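Local atomic coordinates of ADP-ribose pyrophosphatase (Streptococcus suis, PDB entry 3O8S), a protein that probably hydrolyses ADP-ribose or a related nucleoside diphosphate derivative as a member of the Nudix hydrolase family. Residues Asp72-Ile77 and Lys147-Cys152; Ile77-Lys82 and Cys152-Gly157; Ile83-Glu88 and Asp175-Tyr180; Val114-Gly119 and Asn162-Ala167. All coordinates share one frame; numbering follows the deposited sequence.

Interaction 1 (Asp72-Ile77 and Lys147-Cys152); sequences DTRAAI and KVFILC. With EDO (1,2-ethanediol), chain F.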
# COMPACT_ATOMS: atom_id res chain seq x y z
N ASP A 72 5.26 3.40 -7.29
CA ASP A 72 6.61 2.86 -7.36
C ASP A 72 6.71 1.66 -6.42
O ASP A 72 6.24 1.73 -5.29
CB ASP A 72 7.66 3.92 -7.00
CG ASP A 72 9.09 3.42 -7.04
OD1 ASP A 72 9.58 3.13 -8.14
OD2 ASP A 72 9.72 3.34 -5.97
N THR A 73 7.27 0.55 -6.91
CA THR A 73 7.43 -0.64 -6.08
C THR A 73 8.91 -0.88 -5.88
O THR A 73 9.70 -0.61 -6.78
CB THR A 73 6.70 -1.85 -6.67
OG1 THR A 73 7.17 -2.10 -7.99
CG2 THR A 73 5.19 -1.67 -6.68
N ARG A 74 9.30 -1.28 -4.67
CA ARG A 74 10.70 -1.59 -4.31
C ARG A 74 10.73 -2.91 -3.59
O ARG A 74 9.93 -3.12 -2.66
CB ARG A 74 11.34 -0.50 -3.44
CG ARG A 74 11.51 0.87 -4.12
CD ARG A 74 12.67 0.93 -5.10
NE ARG A 74 12.30 1.74 -6.26
CZ ARG A 74 12.97 1.76 -7.41
NH1 ARG A 74 14.09 1.06 -7.55
NH2 ARG A 74 12.55 2.52 -8.41
N ALA A 75 11.64 -3.81 -4.01
CA ALA A 75 11.77 -5.11 -3.36
C ALA A 75 12.97 -5.14 -2.42
O ALA A 75 14.07 -4.76 -2.81
CB ALA A 75 11.89 -6.21 -4.40
N ALA A 76 12.75 -5.57 -1.18
CA ALA A 76 13.80 -5.70 -0.16
C ALA A 76 14.07 -7.19 0.07
O ALA A 76 13.20 -7.89 0.56
CB ALA A 76 13.36 -5.03 1.13
N ILE A 77 15.24 -7.67 -0.35
CA ILE A 77 15.63 -9.09 -0.27
C ILE A 77 16.84 -9.22 0.65
O ILE A 77 17.84 -8.55 0.44
CB ILE A 77 15.93 -9.65 -1.71
CG1 ILE A 77 14.74 -9.41 -2.68
CG2 ILE A 77 16.33 -11.17 -1.68
CD1 ILE A 77 15.19 -9.15 -4.13
N LYS A 147 5.32 5.26 -2.87
CA LYS A 147 6.32 4.19 -2.93
C LYS A 147 5.91 3.03 -2.07
O LYS A 147 5.71 3.21 -0.86
CB LYS A 147 7.69 4.70 -2.48
CG LYS A 147 8.28 5.80 -3.34
CD LYS A 147 9.52 6.30 -2.65
CE LYS A 147 10.76 6.15 -3.48
NZ LYS A 147 10.99 4.75 -3.88
N VAL A 148 5.83 1.83 -2.65
CA VAL A 148 5.49 0.62 -1.89
C VAL A 148 6.76 -0.23 -1.74
O VAL A 148 7.32 -0.68 -2.73
CB VAL A 148 4.34 -0.19 -2.56
CG1 VAL A 148 3.90 -1.36 -1.68
CG2 VAL A 148 3.14 0.70 -2.88
N PHE A 149 7.23 -0.40 -0.49
CA PHE A 149 8.38 -1.24 -0.16
C PHE A 149 7.85 -2.60 0.21
O PHE A 149 7.03 -2.70 1.11
CB PHE A 149 9.20 -0.62 0.97
CG PHE A 149 9.98 0.61 0.54
CD1 PHE A 149 9.37 1.86 0.52
CD2 PHE A 149 11.31 0.50 0.13
CE1 PHE A 149 10.08 2.98 0.13
CE2 PHE A 149 12.02 1.63 -0.26
CZ PHE A 149 11.41 2.86 -0.26
N ILE A 150 8.26 -3.64 -0.54
CA ILE A 150 7.81 -5.01 -0.35
C ILE A 150 8.98 -5.88 0.12
O ILE A 150 10.01 -5.93 -0.55
CB ILE A 150 7.15 -5.58 -1.66
CG1 ILE A 150 6.01 -4.65 -2.22
CG2 ILE A 150 6.72 -7.07 -1.51
CD1 ILE A 150 4.73 -4.67 -1.45
N LEU A 151 8.79 -6.59 1.24
CA LEU A 151 9.79 -7.53 1.69
C LEU A 151 9.58 -8.80 0.90
O LEU A 151 8.44 -9.26 0.78
CB LEU A 151 9.74 -7.73 3.21
CG LEU A 151 10.57 -8.88 3.77
CD1 LEU A 151 12.06 -8.51 3.84
CD2 LEU A 151 10.06 -9.29 5.15
N CYS A 152 10.64 -9.29 0.25
CA CYS A 152 10.62 -10.49 -0.59
C CYS A 152 11.58 -11.49 -0.04
O CYS A 152 12.62 -11.16 0.51
CB CYS A 152 10.95 -10.18 -2.05
SG CYS A 152 9.83 -9.00 -2.86
C1 EDO F . 16.81 -0.16 -11.45
O1 EDO F . 15.81 0.23 -12.40
C2 EDO F . 16.19 -0.19 -10.06
O2 EDO F . 16.29 1.11 -9.46
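D72-I77 and K147-C152 are neighbouring parallel strands in the middle of the Nudix sheet, paired D72 with K147, T73 with V148, and in step as far as A76 with L151. The ladder alternates between the strands: D72 O receives V148 N at 2.7 Å, R74 N gives to V148 O, R74 O receives I150 N, and the zigzag runs on through A76 to C152 N. The segments are twisted by 31°, and beyond the A76 pair I77 CG1 packs on C152 CB at 3.9 Å.

A salt-bridge network of D72, R74 and K147 lies on the same face as F149. The carboxylate of D72 is held side-on by the guanidinium: R74 NE reaches OD2 at 3.0 Å on its syn lone pair, with OD2 in the guanidinium plane, while NH2 meets OD1 at 3.0 Å. K147 NZ comes to OD2 at 2.8 Å from the anti side, 32° out of the carboxylate plane, and this oxygen therefore accepts from two cationic groups. D72 probably offsets the like charges of R74 NE and K147 NZ, which are 4.1 Å apart. The side chains of D72 and K147 lie side by side, pointing the same way. Further along, R74 CB approaches F149 CD2 to 3.7 Å. NZ of K147 also bonds K183 O, and R74 NH1 bonds L95 O and a 1,2-ethanediol.

Helix 186-197 covers F149, A76 and L151 on this face. Across the sheet, helix 106-118 packs on T73, A75, I77 and I150 through V106, V110 and V114.

Interaction 2 (Ile77-Lys82 and Cys152-Gly157); sequences IFQEDK and CRLLGG. With EDO (1,2-ethanediol), chain D.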
# COMPACT_ATOMS: atom_id res chain seq x y z
N ILE A 77 15.24 -7.67 -0.35
CA ILE A 77 15.63 -9.09 -0.27
C ILE A 77 16.84 -9.22 0.65
O ILE A 77 17.84 -8.55 0.44
CB ILE A 77 15.93 -9.65 -1.71
CG1 ILE A 77 14.74 -9.41 -2.68
CG2 ILE A 77 16.33 -11.17 -1.68
CD1 ILE A 77 15.19 -9.15 -4.13
N PHE A 78 16.75 -10.10 1.65
CA PHE A 78 17.84 -10.29 2.62
C PHE A 78 18.43 -11.70 2.61
O PHE A 78 17.71 -12.68 2.42
CB PHE A 78 17.35 -9.95 4.05
CG PHE A 78 17.00 -8.48 4.23
CD1 PHE A 78 15.72 -8.01 3.97
CD2 PHE A 78 17.98 -7.56 4.61
CE1 PHE A 78 15.41 -6.65 4.11
CE2 PHE A 78 17.66 -6.20 4.75
CZ PHE A 78 16.38 -5.75 4.47
N GLN A 79 19.73 -11.78 2.84
CA GLN A 79 20.51 -13.00 3.02
C GLN A 79 21.55 -12.66 4.08
O GLN A 79 22.30 -11.71 3.90
CB GLN A 79 21.14 -13.50 1.68
CG GLN A 79 20.11 -14.13 0.70
CD GLN A 79 19.47 -15.42 1.20
OE1 GLN A 79 20.10 -16.47 1.27
NE2 GLN A 79 18.19 -15.38 1.54
N GLU A 80 21.49 -13.33 5.25
CA GLU A 80 22.36 -13.05 6.42
C GLU A 80 22.23 -11.58 6.88
O GLU A 80 23.22 -10.96 7.27
CB GLU A 80 23.84 -13.37 6.11
CG GLU A 80 24.25 -14.79 6.44
CD GLU A 80 23.88 -15.85 5.42
OE1 GLU A 80 23.92 -15.56 4.20
OE2 GLU A 80 23.61 -16.99 5.85
N ASP A 81 20.99 -11.03 6.81
CA ASP A 81 20.63 -9.66 7.17
C ASP A 81 21.35 -8.60 6.27
O ASP A 81 21.37 -7.42 6.62
CB ASP A 81 20.86 -9.39 8.67
CG ASP A 81 19.87 -10.07 9.61
OD1 ASP A 81 18.74 -10.39 9.17
OD2 ASP A 81 20.20 -10.23 10.80
N LYS A 82 21.92 -9.03 5.11
CA LYS A 82 22.51 -8.15 4.10
C LYS A 82 21.43 -7.91 3.03
O LYS A 82 20.73 -8.85 2.67
CB LYS A 82 23.78 -8.75 3.48
CG LYS A 82 24.98 -8.78 4.40
CD LYS A 82 26.17 -9.38 3.67
CE LYS A 82 27.43 -9.41 4.51
NZ LYS A 82 28.64 -9.62 3.67
N CYS A 152 10.64 -9.29 0.25
CA CYS A 152 10.62 -10.49 -0.59
C CYS A 152 11.58 -11.49 -0.04
O CYS A 152 12.62 -11.16 0.51
CB CYS A 152 10.95 -10.18 -2.05
SG CYS A 152 9.83 -9.00 -2.86
N ARG A 153 11.22 -12.74 -0.24
CA ARG A 153 11.97 -13.88 0.20
C ARG A 153 12.67 -14.47 -1.03
O ARG A 153 12.01 -14.70 -2.05
CB ARG A 153 10.96 -14.83 0.84
CG ARG A 153 11.52 -16.15 1.26
CD ARG A 153 10.43 -16.99 1.90
NE ARG A 153 11.00 -18.24 2.37
CZ ARG A 153 11.04 -19.36 1.67
NH1 ARG A 153 10.44 -19.43 0.49
NH2 ARG A 153 11.63 -20.44 2.17
N LEU A 154 13.99 -14.68 -0.93
CA LEU A 154 14.79 -15.23 -2.04
C LEU A 154 14.48 -16.71 -2.30
O LEU A 154 14.51 -17.51 -1.37
CB LEU A 154 16.30 -15.06 -1.76
CG LEU A 154 17.29 -15.57 -2.87
CD1 LEU A 154 17.21 -14.71 -4.14
CD2 LEU A 154 18.70 -15.61 -2.36
N LEU A 155 14.26 -17.07 -3.58
CA LEU A 155 14.07 -18.46 -3.99
C LEU A 155 15.36 -18.94 -4.61
O LEU A 155 15.84 -19.98 -4.24
CB LEU A 155 12.87 -18.67 -4.94
CG LEU A 155 11.46 -18.23 -4.45
CD1 LEU A 155 10.42 -18.53 -5.50
CD2 LEU A 155 11.06 -18.88 -3.10
N GLY A 156 15.96 -18.13 -5.48
CA GLY A 156 17.22 -18.48 -6.15
C GLY A 156 17.51 -17.55 -7.31
O GLY A 156 16.88 -16.51 -7.45
N GLY A 157 18.44 -17.95 -8.15
CA GLY A 157 18.84 -17.23 -9.36
C GLY A 157 20.20 -16.59 -9.23
O GLY A 157 20.89 -16.82 -8.24
C1 EDO D . 21.84 -16.42 -4.22
O1 EDO D . 21.89 -15.82 -5.52
C2 EDO D . 22.52 -15.51 -3.20
O2 EDO D . 22.41 -16.06 -1.88
O HOH W 1 15.18 -14.01 1.60
O HOH W 2 14.44 -11.50 2.28
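L154 and the side chain of Q79 cross at about a right angle, the methyl CD2 of L154 meeting the glutamine at CG and CD. CD2 is 3.6 Å from Q79 CD, with Q79 CG almost as near, and L154 CB lies 3.8 Å from Q79 NE2. The glutamine folds back at chi2 (-65°), which turns CD off the extended path. Its NE2 then gives a bond of 2.9 Å to F78 O, in the plane of that carbonyl and on a lone pair, holding the amide beside the leucine. I77 also meets L154 at about a right angle, through CG2 against L154 CB at 3.9 Å.

Here the two parallel strands of the Nudix sheet part company: their segments diverge by 60°, and no direct hydrogen bond joins them. Strand 70-79 turns away through a type I' beta turn, Q79 to K82, into the hairpin with strand 82-87. Strand 145-157 instead carries a classic bulge, L155 and G156 both facing D121 of strand 120-132.

Two waters bridge the widening gap between the backbones. One gives to C152 O at 2.6 Å and accepts from F78 N at 2.8 Å. The other gives to F78 O at 3.0 Å and accepts from L154 N at 2.9 Å, thus supplying polar partners that the direct ladder no longer provides. F78 leaves its backbone away from strand 145-157, and its side chain packs on C192, L193 and S196 of helix 186-197, whereas L154 also rests on L120. A 1,2-ethanediol gives a bond to G157 O and touches L154 CD2.

Interaction 3 (Ile83-Glu88 and Asp175-Tyr180); sequences ILLVQE and DLPPLY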
# COMPACT_ATOMS: atom_id res chain seq x y z
N ILE A 83 21.29 -6.65 2.53
CA ILE A 83 20.21 -6.35 1.58
C ILE A 83 20.67 -6.45 0.11
O ILE A 83 21.79 -6.06 -0.21
CB ILE A 83 19.57 -4.97 1.89
CG1 ILE A 83 18.15 -4.85 1.25
CG2 ILE A 83 20.54 -3.76 1.51
CD1 ILE A 83 17.23 -3.81 1.90
N LEU A 84 19.79 -6.93 -0.80
CA LEU A 84 20.15 -6.97 -2.22
C LEU A 84 19.94 -5.58 -2.88
O LEU A 84 18.84 -5.00 -2.84
CB LEU A 84 19.41 -8.05 -3.03
CG LEU A 84 19.81 -8.00 -4.52
CD1 LEU A 84 20.88 -9.01 -4.89
CD2 LEU A 84 18.62 -7.97 -5.42
N LEU A 85 21.00 -5.08 -3.53
CA LEU A 85 20.97 -3.81 -4.26
C LEU A 85 21.44 -4.03 -5.68
O LEU A 85 22.27 -4.91 -5.92
CB LEU A 85 21.83 -2.71 -3.58
CG LEU A 85 21.42 -2.33 -2.15
CD1 LEU A 85 22.51 -1.57 -1.47
CD2 LEU A 85 20.09 -1.59 -2.09
N VAL A 86 20.86 -3.28 -6.62
CA VAL A 86 21.21 -3.33 -8.04
C VAL A 86 21.82 -1.99 -8.44
O VAL A 86 21.39 -0.94 -7.95
CB VAL A 86 20.04 -3.76 -8.97
CG1 VAL A 86 19.72 -5.25 -8.79
CG2 VAL A 86 18.79 -2.90 -8.76
N GLN A 87 22.85 -2.04 -9.29
CA GLN A 87 23.55 -0.84 -9.73
C GLN A 87 23.10 -0.44 -11.13
O GLN A 87 22.99 -1.30 -12.02
CB GLN A 87 25.07 -1.09 -9.72
CG GLN A 87 25.90 0.18 -9.85
CD GLN A 87 27.37 -0.12 -10.00
OE1 GLN A 87 27.76 -1.11 -10.61
NE2 GLN A 87 28.21 0.74 -9.44
N GLU A 88 22.90 0.88 -11.33
CA GLU A 88 22.49 1.46 -12.60
C GLU A 88 23.68 2.11 -13.31
O GLU A 88 24.74 2.27 -12.70
CB GLU A 88 21.36 2.46 -12.37
CG GLU A 88 20.02 1.79 -12.15
CD GLU A 88 18.92 2.76 -11.78
OE1 GLU A 88 18.94 3.26 -10.63
OE2 GLU A 88 18.03 2.99 -12.63
N ASP A 175 27.80 -0.93 5.87
CA ASP A 175 28.75 -0.64 4.79
C ASP A 175 28.01 -0.65 3.42
O ASP A 175 28.24 -1.50 2.56
CB ASP A 175 29.93 -1.63 4.83
CG ASP A 175 31.04 -1.37 3.83
OD1 ASP A 175 31.33 -0.18 3.56
OD2 ASP A 175 31.60 -2.34 3.30
N LEU A 176 27.11 0.32 3.26
CA LEU A 176 26.30 0.45 2.05
C LEU A 176 27.09 1.11 0.89
O LEU A 176 27.97 1.95 1.13
CB LEU A 176 25.03 1.27 2.35
CG LEU A 176 23.95 0.57 3.20
CD1 LEU A 176 22.96 1.59 3.77
CD2 LEU A 176 23.24 -0.53 2.43
N PRO A 177 26.77 0.75 -0.38
CA PRO A 177 27.44 1.40 -1.51
C PRO A 177 26.75 2.76 -1.81
O PRO A 177 25.76 3.05 -1.12
CB PRO A 177 27.27 0.38 -2.64
CG PRO A 177 25.97 -0.30 -2.32
CD PRO A 177 25.75 -0.22 -0.84
N PRO A 178 27.20 3.61 -2.78
CA PRO A 178 26.48 4.89 -3.00
C PRO A 178 25.05 4.63 -3.47
O PRO A 178 24.83 3.84 -4.38
CB PRO A 178 27.32 5.64 -4.04
CG PRO A 178 28.27 4.65 -4.60
CD PRO A 178 28.36 3.47 -3.68
N LEU A 179 24.07 5.27 -2.81
CA LEU A 179 22.66 5.02 -3.07
C LEU A 179 21.98 6.07 -3.92
O LEU A 179 22.30 7.25 -3.83
CB LEU A 179 21.88 4.93 -1.74
CG LEU A 179 22.12 3.74 -0.81
CD1 LEU A 179 21.42 4.00 0.53
CD2 LEU A 179 21.56 2.43 -1.40
N TYR A 180 20.98 5.64 -4.70
CA TYR A 180 20.10 6.53 -5.45
C TYR A 180 19.03 6.90 -4.41
O TYR A 180 18.08 6.13 -4.19
CB TYR A 180 19.54 5.79 -6.70
CG TYR A 180 18.89 6.65 -7.77
CD1 TYR A 180 18.01 7.68 -7.43
CD2 TYR A 180 19.05 6.36 -9.13
CE1 TYR A 180 17.35 8.43 -8.41
CE2 TYR A 180 18.39 7.10 -10.11
CZ TYR A 180 17.53 8.12 -9.75
OH TYR A 180 16.87 8.83 -10.71
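Y180 and E88 bring a ring and a carboxylate together with their planes only 23° apart, yet the approach is oblique. E88 OE1 is the touching atom, 3.4 Å from CD2 of the ring and somewhat farther from CE2. The glutamate chain runs extended beyond CG (chi2 174°), which carries its carboxylate out to the ring. No hydrogen bond joins the pair. K183 links them from outside the two segments: its NZ forms a salt bridge with the same OE1, and it makes a cation-pi contact with the Y180 ring.

From strand 82-87 the pyrrolidine ring of P177 is met by one methyl, CD1 of L85, at 3.6 Å from CD and 3.8 Å from CG. That methyl is the hub of the apolar half, since L176 CD2 and L179 CD2 each lie 4.1 Å from it. The side chains of L85 and P177 cross obliquely. At the start of the strand, I83 CG2 reaches L176 CD2 at a looser 4.3 Å.

The contact joins strand 82-87 of the Nudix sheet to the irregular connection between strand 167-171 and helix 186-197. L189 of that helix touches I83, L85, L176 and L179 alike, and W93 and F171 pack on P177.

Between the two segments, then, cohesion rests on van der Waals packing; at the E88 end the nearby cation of K183 probably offsets the negative charge brought up to the tyrosine ring.

Interaction 4 (Val114-Gly119 and Asn162-Ala167); sequences VKEEAG and NSETVA. With EDO (1,2-ethanediol), chain C.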
# COMPACT_ATOMS: atom_id res chain seq x y z
N VAL A 114 12.26 -7.92 -10.07
CA VAL A 114 13.41 -8.56 -9.41
C VAL A 114 14.05 -9.52 -10.38
O VAL A 114 15.28 -9.52 -10.49
CB VAL A 114 13.05 -9.28 -8.08
CG1 VAL A 114 14.23 -10.07 -7.54
CG2 VAL A 114 12.58 -8.27 -7.05
N LYS A 115 13.22 -10.30 -11.12
CA LYS A 115 13.70 -11.24 -12.13
C LYS A 115 14.46 -10.52 -13.24
O LYS A 115 15.59 -10.89 -13.54
CB LYS A 115 12.55 -12.08 -12.72
CG LYS A 115 13.02 -13.18 -13.68
CD LYS A 115 13.90 -14.23 -12.97
CE LYS A 115 14.31 -15.37 -13.86
NZ LYS A 115 14.96 -16.46 -13.07
N GLU A 116 13.86 -9.45 -13.80
CA GLU A 116 14.43 -8.65 -14.89
C GLU A 116 15.68 -7.86 -14.50
O GLU A 116 16.57 -7.72 -15.32
CB GLU A 116 13.38 -7.67 -15.42
CG GLU A 116 12.30 -8.32 -16.27
CD GLU A 116 11.14 -7.43 -16.68
OE1 GLU A 116 11.06 -6.27 -16.21
OE2 GLU A 116 10.30 -7.91 -17.47
N GLU A 117 15.72 -7.31 -13.28
CA GLU A 117 16.82 -6.45 -12.84
C GLU A 117 17.95 -7.18 -12.09
O GLU A 117 19.09 -6.73 -12.18
CB GLU A 117 16.27 -5.34 -11.92
CG GLU A 117 15.41 -4.34 -12.67
CD GLU A 117 14.56 -3.41 -11.83
OE1 GLU A 117 14.91 -3.17 -10.66
OE2 GLU A 117 13.55 -2.90 -12.36
N ALA A 118 17.63 -8.26 -11.34
CA ALA A 118 18.64 -8.94 -10.52
C ALA A 118 18.86 -10.43 -10.88
O ALA A 118 19.79 -11.04 -10.34
CB ALA A 118 18.26 -8.83 -9.04
N GLY A 119 18.04 -10.96 -11.80
CA GLY A 119 18.08 -12.35 -12.24
C GLY A 119 17.55 -13.30 -11.17
O GLY A 119 17.72 -14.52 -11.28
N ASN A 162 21.40 -7.27 -18.73
CA ASN A 162 20.10 -6.65 -19.01
C ASN A 162 20.27 -5.16 -19.33
O ASN A 162 21.35 -4.60 -19.13
CB ASN A 162 19.10 -6.86 -17.85
CG ASN A 162 19.46 -6.20 -16.55
OD1 ASN A 162 18.92 -5.15 -16.19
ND2 ASN A 162 20.39 -6.79 -15.82
N SER A 163 19.19 -4.54 -19.84
CA SER A 163 19.12 -3.14 -20.27
C SER A 163 18.86 -2.15 -19.12
O SER A 163 18.95 -0.93 -19.34
CB SER A 163 18.02 -2.99 -21.32
OG SER A 163 16.77 -3.39 -20.78
N GLU A 164 18.52 -2.64 -17.93
CA GLU A 164 18.19 -1.78 -16.80
C GLU A 164 19.33 -1.61 -15.79
O GLU A 164 19.52 -0.50 -15.28
CB GLU A 164 16.95 -2.32 -16.06
CG GLU A 164 15.64 -2.02 -16.78
CD GLU A 164 14.55 -3.05 -16.60
OE1 GLU A 164 14.03 -3.19 -15.47
OE2 GLU A 164 14.17 -3.70 -17.61
N THR A 165 20.04 -2.70 -15.44
CA THR A 165 21.09 -2.67 -14.41
C THR A 165 22.36 -3.32 -14.91
O THR A 165 22.33 -4.03 -15.93
CB THR A 165 20.59 -3.35 -13.10
OG1 THR A 165 20.42 -4.76 -13.31
CG2 THR A 165 19.33 -2.72 -12.56
N VAL A 166 23.48 -3.08 -14.21
CA VAL A 166 24.82 -3.53 -14.66
C VAL A 166 25.54 -4.43 -13.63
O VAL A 166 26.51 -5.09 -13.98
CB VAL A 166 25.70 -2.31 -15.07
CG1 VAL A 166 25.15 -1.65 -16.34
CG2 VAL A 166 25.83 -1.27 -13.95
N ALA A 167 25.04 -4.49 -12.37
CA ALA A 167 25.56 -5.32 -11.27
C ALA A 167 24.54 -5.41 -10.13
O ALA A 167 23.55 -4.68 -10.11
CB ALA A 167 26.88 -4.75 -10.75
C1 EDO C . 22.36 -11.86 -7.89
O1 EDO C . 21.51 -10.68 -7.96
C2 EDO C . 22.65 -12.37 -6.48
O2 EDO C . 23.63 -11.54 -5.84
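E117 meets T165 at its first side-chain carbon, CB lying 4.1 Å from T165 CG2. One step out, CG is 3.3 Å from E164 OE1; the two side chains cross at about a right angle. CD faces that same oxygen. The carboxylates are turned 76° against each other, and E117 OE2 comes within 3.2 Å of E164 OE1, a meeting of two acceptors and not a hydrogen bond. E117 OE1 instead accepts from the backbone N of G97.

V114-G119 reads VKEEAG, the closing part of the Nudix box, whose glutamates commonly bind divalent metal in this family. The helix ends here, with G119 leaving it at positive phi.

The carbonyl of E117, the last residue but one of the helix, takes a 2.6 Å bond at its O from T165 OG1, in the carbonyl plane and on a lone pair. That hydroxyl in turn accepts from N162 ND2 at 3.2 Å, in the amide plane. N162 shapes the loop as an Asx turn and motif: OD1 receives E164 N at 3.1 Å and T165 N at 2.8 Å, both from the same face, above the carbonyl plane. N162 CG also packs 3.5 Å from E116 O, and ND2 bonds Q160 O.

In the fold
From the N terminus, interaction 1 joins strand 70-79 to the later strand 145-157, closing a loop of 69 residues. Interaction 2 continues the same strand pair to its diverging end and shares I77 and C152 with it. After the hairpin, strand 82-87 enters interaction 3, which closes the longest loop, to the connection before helix 186-197. Interaction 4, from the end of the Nudix-box helix to the loop before strand 167-171, falls wholly within that span. Every other pairing crosses along the chain. V114 packs on A75 and I77, and Q87 pairs with V166 and A167, tying helix, sheet and loops together.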